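Local atomic coordinates of spectinomycin 9-adenylyltransferase (Enterococcus faecalis, PDB entry 6SXJ), a protein that catalyses the transfer of an adenylyl group from ATP to the 9-hydroxyl of spectinomycin, making its bacterial host resistant to that antibiotic but not to streptomycin. Residues N26-Y31 / V52-L57; L87-Q92 / K103-Y108; Q93-W98 / E152-I157. All coordinates share one frame; numbering follows the deposited sequence.

Interaction 1: residues N26-Y31 / V52-L57; sequences NLIGTY and VVSEPL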
loop_
_atom_site.group_PDB
_atom_site.type_symbol
_atom_site.label_atom_id
_atom_site.label_comp_id
_atom_site.label_asym_id
_atom_site.label_seq_id
_atom_site.Cartn_x
_atom_site.Cartn_y
_atom_site.Cartn_z
ATOM N N ASN A 26 3.655 -18.072 -16.376
ATOM C CA ASN A 26 3.862 -18.009 -14.936
ATOM C C ASN A 26 2.810 -17.165 -14.230
ATOM O O ASN A 26 2.739 -17.204 -12.997
ATOM C CB ASN A 26 5.254 -17.449 -14.631
ATOM C CG ASN A 26 5.662 -17.654 -13.184
ATOM O OD1 ASN A 26 5.177 -18.564 -12.510
ATOM N ND2 ASN A 26 6.555 -16.801 -12.698
ATOM N N LEU A 27 1.985 -16.429 -14.977
ATOM C CA LEU A 27 1.032 -15.488 -14.403
ATOM C C LEU A 27 -0.279 -16.203 -14.110
ATOM O O LEU A 27 -0.936 -16.705 -15.029
ATOM C CB LEU A 27 0.798 -14.314 -15.355
ATOM C CG LEU A 27 -0.287 -13.306 -14.973
ATOM C CD1 LEU A 27 0.116 -12.607 -13.666
ATOM C CD2 LEU A 27 -0.530 -12.283 -16.085
ATOM N N ILE A 28 -0.663 -16.239 -12.836
ATOM C CA ILE A 28 -1.922 -16.858 -12.436
ATOM C C ILE A 28 -3.068 -15.854 -12.453
ATOM O O ILE A 28 -4.164 -16.148 -12.938
ATOM C CB ILE A 28 -1.774 -17.505 -11.044
ATOM C CG1 ILE A 28 -0.699 -18.589 -11.076
ATOM C CG2 ILE A 28 -3.105 -18.088 -10.596
ATOM C CD1 ILE A 28 -0.497 -19.273 -9.750
ATOM N N GLY A 29 -2.854 -14.662 -11.912
ATOM C CA GLY A 29 -3.927 -13.697 -11.825
ATOM C C GLY A 29 -3.386 -12.295 -11.641
ATOM O O GLY A 29 -2.319 -12.098 -11.056
ATOM N N THR A 30 -4.153 -11.329 -12.134
ATOM C CA THR A 30 -3.857 -9.912 -11.952
ATOM C C THR A 30 -5.069 -9.271 -11.295
ATOM O O THR A 30 -6.166 -9.287 -11.863
ATOM C CB THR A 30 -3.535 -9.229 -13.282
ATOM O OG1 THR A 30 -2.626 -10.037 -14.039
ATOM C CG2 THR A 30 -2.897 -7.880 -13.032
ATOM N N TYR A 31 -4.876 -8.716 -10.101
ATOM C CA TYR A 31 -5.964 -8.110 -9.351
ATOM C C TYR A 31 -5.598 -6.683 -8.980
ATOM O O TYR A 31 -4.430 -6.366 -8.751
ATOM C CB TYR A 31 -6.289 -8.920 -8.080
ATOM C CG TYR A 31 -6.412 -10.401 -8.344
ATOM C CD1 TYR A 31 -5.290 -11.211 -8.372
ATOM C CD2 TYR A 31 -7.648 -10.983 -8.604
ATOM C CE1 TYR A 31 -5.390 -12.556 -8.637
ATOM C CE2 TYR A 31 -7.755 -12.338 -8.865
ATOM C CZ TYR A 31 -6.625 -13.118 -8.882
ATOM O OH TYR A 31 -6.721 -14.467 -9.146
ATOM N N VAL A 52 -0.248 -12.656 -8.856
ATOM C CA VAL A 52 0.062 -13.974 -8.322
ATOM C C VAL A 52 0.687 -14.811 -9.427
ATOM O O VAL A 52 0.168 -14.857 -10.549
ATOM C CB VAL A 52 -1.186 -14.672 -7.755
ATOM C CG1 VAL A 52 -0.809 -16.030 -7.173
ATOM C CG2 VAL A 52 -1.842 -13.800 -6.698
ATOM N N VAL A 53 1.780 -15.495 -9.092
ATOM C CA VAL A 53 2.562 -16.283 -10.030
ATOM C C VAL A 53 2.757 -17.675 -9.443
ATOM O O VAL A 53 2.479 -17.929 -8.272
ATOM C CB VAL A 53 3.925 -15.632 -10.340
ATOM C CG1 VAL A 53 3.725 -14.330 -11.097
ATOM C CG2 VAL A 53 4.711 -15.402 -9.051
ATOM N N SER A 54 3.238 -18.585 -10.286
ATOM C CA SER A 54 3.454 -19.964 -9.870
ATOM C C SER A 54 4.848 -20.187 -9.296
ATOM O O SER A 54 4.985 -20.847 -8.261
ATOM C CB SER A 54 3.230 -20.905 -11.056
ATOM O OG SER A 54 1.853 -21.200 -11.220
ATOM N N GLU A 55 5.878 -19.657 -9.944
ATOM C CA GLU A 55 7.267 -19.875 -9.575
ATOM C C GLU A 55 8.000 -18.549 -9.487
ATOM O O GLU A 55 7.532 -17.530 -10.011
ATOM C CB GLU A 55 7.981 -20.776 -10.593
ATOM C CG GLU A 55 7.392 -22.165 -10.728
ATOM C CD GLU A 55 7.292 -22.606 -12.171
ATOM O OE1 GLU A 55 8.182 -22.234 -12.968
ATOM O OE2 GLU A 55 6.324 -23.323 -12.505
ATOM N N PRO A 56 9.168 -18.529 -8.842
ATOM C CA PRO A 56 9.932 -17.281 -8.731
ATOM C C PRO A 56 10.257 -16.683 -10.091
ATOM O O PRO A 56 10.201 -17.343 -11.132
ATOM C CB PRO A 56 11.209 -17.706 -7.993
ATOM C CG PRO A 56 10.815 -18.929 -7.226
ATOM C CD PRO A 56 9.789 -19.633 -8.083
ATOM N N LEU A 57 10.598 -15.401 -10.066
ATOM C CA LEU A 57 10.979 -14.671 -11.263
ATOM C C LEU A 57 12.489 -14.482 -11.291
ATOM O O LEU A 57 13.104 -14.139 -10.275
ATOM C CB LEU A 57 10.288 -13.311 -11.315
ATOM C CG LEU A 57 8.785 -13.275 -11.046
ATOM C CD1 LEU A 57 8.254 -11.913 -11.451
ATOM C CD2 LEU A 57 8.066 -14.384 -11.782
#
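Asn-26 reaches with its side-chain amide into the turn that leaves strand 47-53. CG is anti to the backbone N (chi1 -167°), which carries the amide toward the turn; there OD1 accepts two N-H groups. Glu-55 N, at 2.9 Å from Asn-26 OD1, lies in the carbonyl plane on a lone pair; Ser-54 N stands above that plane, and its hydrogen bond is more bent (134° at the hydrogen). Asn-26 ND2 returns a nearly straight bond of 3.0 Å to Glu-55 O, which lies close to the amide plane, and so the amide grips both backbone polar atoms of Glu-55. The backbone carbonyl of Asn-26 also accepts from Ser-54 N, and Val-53 CA makes a CA-H...O contact with the same oxygen. Leu-27 forms an antiparallel non-hydrogen-bonded pair with Val-53 and packs on Leu-19 and Arg-20 of helix 8-23. Next comes a classic beta bulge: Ile-28 N donates to Val-52 O at 2.8 Å, and Gly-29 N makes a weak bond to the same oxygen. Ile-28 CD1 leans against Ser-54 OG at 3.4 Å and reaches Val-52 CG1 at 4.2 Å. Gly-29 O takes Val-52 N at 3.1 Å, after which regular pairing resumes. The Tyr-31 ring meets Val-52 CG2 obliquely through CE1, while its OH is bound to Tyr-148 O. The amide of Asn-26 thus takes over pairing where the regular strand hydrogen bonding stops, tying the exit turn to the start of strand 27-33 through side-chain as well as main-chain bonds.

Interaction 2: residues L87-Q92 / K103-Y108; sequences LTIIIQ and KQEFIY
Ile-89 lays its CD1 against the ring of Phe-106, with CD1 3.4 Å from CD2 and set obliquely to the ring. CG1 of Ile-89 stands beside its own backbone N (chi1 -55°), on the side where the phenylalanine ring comes up; the Phe-106 ring also has Leu-87 CD2 at its edge, 4.3 Å from CE2. This face of the hairpin is covered by helix 59-69, where Phe-106 packs on Lys-62 and Ile-66 and Ile-89 on Leu-65. Leu-87 and Tyr-108 close the pairing with two backbone bonds, Leu-87 N to Tyr-108 O and Tyr-108 N to Leu-87 O, and their CB atoms meet at 4.2 Å. Ile-89 N bonds Phe-106 O, but Ile-89 O takes the N-H of Glu-105 instead: Glu-105 and Phe-106 both face Ile-89 in a classic beta bulge. The bulge brings Glu-105 toward strand 85-91, where its OE1 lies 3.7 Å from Ile-91 CD1 while OE2 accepts the N-H of Leu-57. Across the other face, Thr-88 pairs with Ile-107, whose CD1 comes to 3.4 Å from Thr-88 OG1. The same hydroxyl contacts a water at 2.6 Å, and that water donates to Gln-104 OE1, also at 2.6 Å. Gln-104 crosses Thr-88 at about a right angle, and OE1 has Asn-127 ND2 as a second donor. Helix 130-139 covers Thr-88 and Ile-90 on this side. The Thr-88 hydroxyl and Gln-104 OE1 are therefore provided for by a shared water, and Glu-105 OE2 by the N-H of Leu-57; Lys-62 and Lys-124, long and weak ion pairs, may slightly favour the charged carboxylate.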
loop_
_atom_site.group_PDB
_atom_site.type_symbol
_atom_site.label_atom_id
_atom_site.label_comp_id
_atom_site.label_asym_id
_atom_site.label_seq_id
_atom_site.Cartn_x
_atom_site.Cartn_y
_atom_site.Cartn_z
ATOM N N LEU A 87 2.685 -2.184 -7.432
ATOM C CA LEU A 87 2.440 -3.553 -7.864
ATOM C C LEU A 87 3.272 -4.519 -7.040
ATOM O O LEU A 87 4.497 -4.398 -7.000
ATOM C CB LEU A 87 2.776 -3.733 -9.349
ATOM C CG LEU A 87 2.426 -5.092 -9.960
ATOM C CD1 LEU A 87 1.820 -4.901 -11.364
ATOM C CD2 LEU A 87 3.640 -5.968 -10.045
ATOM N N THR A 88 2.603 -5.507 -6.442
ATOM C CA THR A 88 3.228 -6.551 -5.643
ATOM C C THR A 88 2.990 -7.905 -6.294
ATOM O O THR A 88 1.896 -8.177 -6.800
ATOM C CB THR A 88 2.661 -6.579 -4.218
ATOM O OG1 THR A 88 2.887 -5.317 -3.587
ATOM C CG2 THR A 88 3.312 -7.685 -3.409
ATOM N N ILE A 89 4.008 -8.758 -6.256
ATOM C CA ILE A 89 3.939 -10.108 -6.801
ATOM C C ILE A 89 4.150 -11.091 -5.659
ATOM O O ILE A 89 5.126 -10.977 -4.905
ATOM C CB ILE A 89 4.988 -10.328 -7.908
ATOM C CG1 ILE A 89 4.838 -9.265 -9.000
ATOM C CG2 ILE A 89 4.866 -11.731 -8.479
ATOM C CD1 ILE A 89 5.788 -9.429 -10.161
ATOM N N ILE A 90 3.241 -12.052 -5.537
ATOM C CA ILE A 90 3.394 -13.159 -4.606
ATOM C C ILE A 90 3.355 -14.466 -5.384
ATOM O O ILE A 90 2.734 -14.565 -6.451
ATOM C CB ILE A 90 2.308 -13.154 -3.510
ATOM C CG1 ILE A 90 0.914 -13.049 -4.142
ATOM C CG2 ILE A 90 2.545 -12.015 -2.529
ATOM C CD1 ILE A 90 -0.208 -13.295 -3.166
ATOM N N ILE A 91 4.044 -15.468 -4.840
ATOM C CA ILE A 91 3.990 -16.839 -5.330
ATOM C C ILE A 91 2.903 -17.557 -4.553
ATOM O O ILE A 91 2.881 -17.504 -3.319
ATOM C CB ILE A 91 5.346 -17.546 -5.152
ATOM C CG1 ILE A 91 6.455 -16.714 -5.786
ATOM C CG2 ILE A 91 5.302 -18.939 -5.761
ATOM C CD1 ILE A 91 7.746 -17.471 -6.008
ATOM N N GLN A 92 1.986 -18.217 -5.265
ATOM C CA GLN A 92 0.855 -18.831 -4.579
ATOM C C GLN A 92 1.329 -19.821 -3.519
ATOM O O GLN A 92 0.822 -19.829 -2.393
ATOM C CB GLN A 92 -0.066 -19.527 -5.578
ATOM C CG GLN A 92 -1.405 -19.911 -4.982
ATOM C CD GLN A 92 -2.218 -20.804 -5.902
ATOM O OE1 GLN A 92 -1.944 -20.898 -7.100
ATOM N NE2 GLN A 92 -3.227 -21.462 -5.344
ATOM N N LYS A 103 5.903 -14.039 2.538
ATOM C CA LYS A 103 6.933 -13.864 1.529
ATOM C C LYS A 103 6.416 -13.042 0.352
ATOM O O LYS A 103 5.290 -13.230 -0.120
ATOM C CB LYS A 103 7.430 -15.227 1.045
ATOM C CG LYS A 103 8.286 -15.997 2.071
ATOM C CD LYS A 103 8.357 -17.484 1.703
ATOM C CE LYS A 103 8.485 -18.384 2.929
ATOM N NZ LYS A 103 7.645 -19.620 2.816
ATOM N N GLN A 104 7.267 -12.135 -0.119
ATOM C CA GLN A 104 6.970 -11.195 -1.187
ATOM C C GLN A 104 8.046 -11.345 -2.252
ATOM O O GLN A 104 9.234 -11.181 -1.961
ATOM C CB GLN A 104 6.934 -9.763 -0.643
ATOM C CG GLN A 104 6.871 -8.675 -1.710
ATOM C CD GLN A 104 6.830 -7.279 -1.113
ATOM O OE1 GLN A 104 5.846 -6.892 -0.478
ATOM N NE2 GLN A 104 7.898 -6.517 -1.308
ATOM N N GLU A 105 7.629 -11.630 -3.488
ATOM C CA GLU A 105 8.563 -11.948 -4.563
ATOM C C GLU A 105 9.107 -10.722 -5.276
ATOM O O GLU A 105 10.214 -10.774 -5.824
ATOM C CB GLU A 105 7.875 -12.852 -5.596
ATOM C CG GLU A 105 8.670 -13.045 -6.886
ATOM C CD GLU A 105 9.872 -13.948 -6.688
ATOM O OE1 GLU A 105 10.008 -14.512 -5.593
ATOM O OE2 GLU A 105 10.679 -14.111 -7.621
ATOM N N PHE A 106 8.350 -9.633 -5.313
ATOM C CA PHE A 106 8.721 -8.480 -6.117
ATOM C C PHE A 106 7.791 -7.340 -5.755
ATOM O O PHE A 106 6.621 -7.558 -5.424
ATOM C CB PHE A 106 8.631 -8.792 -7.616
ATOM C CG PHE A 106 8.837 -7.597 -8.503
ATOM C CD1 PHE A 106 10.110 -7.198 -8.855
ATOM C CD2 PHE A 106 7.749 -6.874 -8.993
ATOM C CE1 PHE A 106 10.309 -6.104 -9.673
ATOM C CE2 PHE A 106 7.941 -5.773 -9.809
ATOM C CZ PHE A 106 9.226 -5.390 -10.152
ATOM N N ILE A 107 8.320 -6.126 -5.822
ATOM C CA ILE A 107 7.526 -4.931 -5.583
ATOM C C ILE A 107 7.971 -3.861 -6.566
ATOM O O ILE A 107 9.159 -3.522 -6.620
ATOM C CB ILE A 107 7.663 -4.424 -4.137
ATOM C CG1 ILE A 107 7.004 -3.050 -3.983
ATOM C CG2 ILE A 107 9.135 -4.365 -3.733
ATOM C CD1 ILE A 107 5.463 -3.090 -4.004
ATOM N N TYR A 108 7.021 -3.330 -7.339
ATOM C CA TYR A 108 7.194 -2.052 -8.008
ATOM C C TYR A 108 6.556 -0.978 -7.140
ATOM O O TYR A 108 5.397 -1.113 -6.730
ATOM C CB TYR A 108 6.571 -1.992 -9.408
ATOM C CG TYR A 108 6.929 -0.669 -10.062
ATOM C CD1 TYR A 108 8.042 -0.556 -10.888
ATOM C CD2 TYR A 108 6.197 0.481 -9.799
ATOM C CE1 TYR A 108 8.396 0.660 -11.451
ATOM C CE2 TYR A 108 6.541 1.691 -10.356
ATOM C CZ TYR A 108 7.647 1.779 -11.175
ATOM O OH TYR A 108 7.991 2.995 -11.722
HETATM O O HOH W 1 4.132 -5.138 -1.278
#

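Interaction 3: residues Q93-W98 / E152-I157; sequences QEMVPW and ELLPDI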
loop_
_atom_site.group_PDB
_atom_site.type_symbol
_atom_site.label_atom_id
_atom_site.label_comp_id
_atom_site.label_asym_id
_atom_site.label_seq_id
_atom_site.Cartn_x
_atom_site.Cartn_y
_atom_site.Cartn_z
ATOM N N GLN A 93 2.297 -20.672 -3.872
ATOM C CA GLN A 93 2.693 -21.757 -2.979
ATOM C C GLN A 93 3.400 -21.236 -1.736
ATOM O O GLN A 93 3.380 -21.895 -0.690
ATOM C CB GLN A 93 3.589 -22.745 -3.727
ATOM C CG GLN A 93 4.902 -22.140 -4.213
ATOM C CD GLN A 93 5.996 -23.177 -4.404
ATOM O OE1 GLN A 93 5.779 -24.374 -4.199
ATOM N NE2 GLN A 93 7.184 -22.719 -4.795
ATOM N N GLU A 94 4.029 -20.063 -1.824
ATOM C CA GLU A 94 4.735 -19.496 -0.683
ATOM C C GLU A 94 3.796 -18.995 0.401
ATOM O O GLU A 94 4.263 -18.662 1.496
ATOM C CB GLU A 94 5.641 -18.355 -1.142
ATOM C CG GLU A 94 6.793 -18.827 -2.002
ATOM C CD GLU A 94 7.838 -17.771 -2.186
ATOM O OE1 GLU A 94 7.479 -16.591 -1.995
ATOM O OE2 GLU A 94 8.998 -18.123 -2.511
ATOM N N MET A 95 2.495 -18.938 0.131
ATOM C CA MET A 95 1.546 -18.488 1.137
ATOM C C MET A 95 0.949 -19.622 1.961
ATOM O O MET A 95 0.257 -19.352 2.946
ATOM C CB MET A 95 0.411 -17.698 0.486
ATOM C CG MET A 95 0.814 -16.755 -0.645
ATOM S SD MET A 95 2.260 -15.708 -0.365
ATOM C CE MET A 95 1.707 -14.725 1.019
ATOM N N VAL A 96 1.286 -20.874 1.650
ATOM C CA VAL A 96 0.745 -22.034 2.350
ATOM C C VAL A 96 1.923 -22.816 2.925
ATOM O O VAL A 96 2.892 -23.067 2.221
ATOM C CB VAL A 96 -0.079 -22.943 1.421
ATOM C CG1 VAL A 96 -1.289 -22.200 0.862
ATOM C CG2 VAL A 96 0.790 -23.496 0.291
ATOM N N PRO A 97 1.878 -23.207 4.216
ATOM C CA PRO A 97 0.858 -22.804 5.197
ATOM C C PRO A 97 1.005 -21.320 5.522
ATOM O O PRO A 97 2.122 -20.800 5.451
ATOM C CB PRO A 97 1.156 -23.688 6.414
ATOM C CG PRO A 97 2.598 -24.065 6.276
ATOM C CD PRO A 97 2.902 -24.097 4.800
ATOM N N TRP A 98 -0.088 -20.639 5.854
ATOM C CA TRP A 98 0.005 -19.207 6.108
ATOM C C TRP A 98 0.996 -18.935 7.234
ATOM O O TRP A 98 1.004 -19.625 8.259
ATOM C CB TRP A 98 -1.357 -18.622 6.469
ATOM C CG TRP A 98 -1.245 -17.192 6.911
ATOM C CD1 TRP A 98 -1.408 -16.708 8.174
ATOM C CD2 TRP A 98 -0.912 -16.066 6.090
ATOM N NE1 TRP A 98 -1.210 -15.350 8.191
ATOM C CE2 TRP A 98 -0.897 -14.932 6.923
ATOM C CE3 TRP A 98 -0.621 -15.906 4.731
ATOM C CZ2 TRP A 98 -0.624 -13.650 6.440
ATOM C CZ3 TRP A 98 -0.344 -14.635 4.255
ATOM C CH2 TRP A 98 -0.346 -13.525 5.109
ATOM N N GLU A 152 -9.562 -17.778 -3.882
ATOM C CA GLU A 152 -9.242 -19.173 -4.165
ATOM C C GLU A 152 -7.745 -19.445 -4.165
ATOM O O GLU A 152 -7.336 -20.612 -4.121
ATOM C CB GLU A 152 -9.798 -19.603 -5.525
ATOM C CG GLU A 152 -11.256 -19.298 -5.756
ATOM C CD GLU A 152 -11.738 -19.865 -7.077
ATOM O OE1 GLU A 152 -12.093 -19.071 -7.974
ATOM O OE2 GLU A 152 -11.738 -21.108 -7.221
ATOM N N LEU A 153 -6.924 -18.405 -4.249
ATOM C CA LEU A 153 -5.485 -18.562 -4.344
ATOM C C LEU A 153 -4.770 -18.232 -3.042
ATOM O O LEU A 153 -3.542 -18.320 -2.994
ATOM C CB LEU A 153 -4.934 -17.674 -5.462
ATOM C CG LEU A 153 -5.606 -17.710 -6.831
ATOM C CD1 LEU A 153 -5.183 -16.466 -7.603
ATOM C CD2 LEU A 153 -5.249 -18.964 -7.598
ATOM N N LEU A 154 -5.508 -17.866 -1.993
ATOM C CA LEU A 154 -4.934 -17.444 -0.728
ATOM C C LEU A 154 -5.592 -18.193 0.425
ATOM O O LEU A 154 -6.822 -18.329 0.451
ATOM C CB LEU A 154 -5.123 -15.936 -0.515
ATOM C CG LEU A 154 -4.229 -14.960 -1.279
ATOM C CD1 LEU A 154 -4.718 -13.542 -0.997
ATOM C CD2 LEU A 154 -2.782 -15.122 -0.896
ATOM N N PRO A 155 -4.811 -18.672 1.393
ATOM C CA PRO A 155 -5.414 -19.293 2.580
ATOM C C PRO A 155 -6.148 -18.264 3.425
ATOM O O PRO A 155 -5.975 -17.053 3.277
ATOM C CB PRO A 155 -4.210 -19.869 3.335
ATOM C CG PRO A 155 -3.062 -18.960 2.952
ATOM C CD PRO A 155 -3.342 -18.550 1.515
ATOM N N ASP A 156 -6.987 -18.768 4.328
ATOM C CA ASP A 156 -7.585 -17.900 5.331
ATOM C C ASP A 156 -6.472 -17.212 6.108
ATOM O O ASP A 156 -5.501 -17.853 6.519
ATOM C CB ASP A 156 -8.486 -18.705 6.266
ATOM C CG ASP A 156 -9.652 -19.352 5.535
ATOM O OD1 ASP A 156 -9.831 -19.080 4.322
ATOM O OD2 ASP A 156 -10.392 -20.133 6.171
ATOM N N ILE A 157 -6.583 -15.903 6.271
ATOM C CA ILE A 157 -5.568 -15.129 6.981
ATOM C C ILE A 157 -6.165 -14.716 8.329
ATOM O O ILE A 157 -7.125 -13.932 8.358
ATOM C CB ILE A 157 -5.107 -13.911 6.178
ATOM C CG1 ILE A 157 -4.685 -14.334 4.772
ATOM C CG2 ILE A 157 -3.940 -13.227 6.891
ATOM C CD1 ILE A 157 -4.330 -13.172 3.862
#
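Met-95 and Leu-154 bring their CA atoms to 6.8 Å, and Trp-98 and Pro-155 to 6.5 Å, so the two irregular segments meet through side chains, without sheet pairing; a 3-10 turn over 93-95 and a cis peptide before Pro-97 shape the first of them. Met-95 CG lies beside Leu-154 CD2 at 4.0 Å, the two side chains pointing the same way, and both touch Ile-90 of strand 85-91. Pro-155 lays its ring against both Met-95 and Trp-98: CG sits 3.3 Å from the backbone O of Met-95 and 3.9 Å from Trp-98 CB, while CD rests against Met-95 CB and Val-96 CG1. CB of Trp-98 points toward the other segment, CG is anti to the backbone N (chi1 172°), and Ile-157 lies over one face of the indole. Ile-157 CG1 stands 4.2 Å from the centroid of the Trp-98 six-membered ring and only 2° off its normal, a CH-pi contact. Ile-157 CG2 lies over the same face, offset toward the rim, and is 3.4 Å from Trp-98 CZ2. Trp-98 NE1 is hydrogen-bonded to Asp-161 OD1 of helix 159-173, which would help set the turn of the indole, and Thr-131 and Leu-134 of helix 130-139 also touch the Trp-98 side chain. The loop between strands 85-91 and 103-108 is thereby fastened to the run of chain leading into helix 159-173. What joins the segments is apolar and dispersive, a proline ring against the loop and an aliphatic branch on an indole face, with the directional bond of the tryptophan made to the helix beyond.

Strands 47-53 and 85-91 are neighbours in the mixed sheet, so interactions 1 and 2, with centres about 9 Å apart, are directly bonded: Val-53 N lies 3.0 Å from Ile-90 O, and Leu-57 N 2.8 Å from Glu-105 OE2. Interaction 3 lies about 13 Å from interaction 2 and 14 Å from interaction 1, centre to centre. Leu-153 bridges toward both, its CD2 3.8 Å from Ile-28 CG2 and its O 3.3 Å from Gln-92 CG. Interactions 1 and 2 thus join strands of the nucleotidyltransferase sheet, on which relatives carry their catalytic carboxylates, while interaction 3 links it to the chain entering the C-terminal helices.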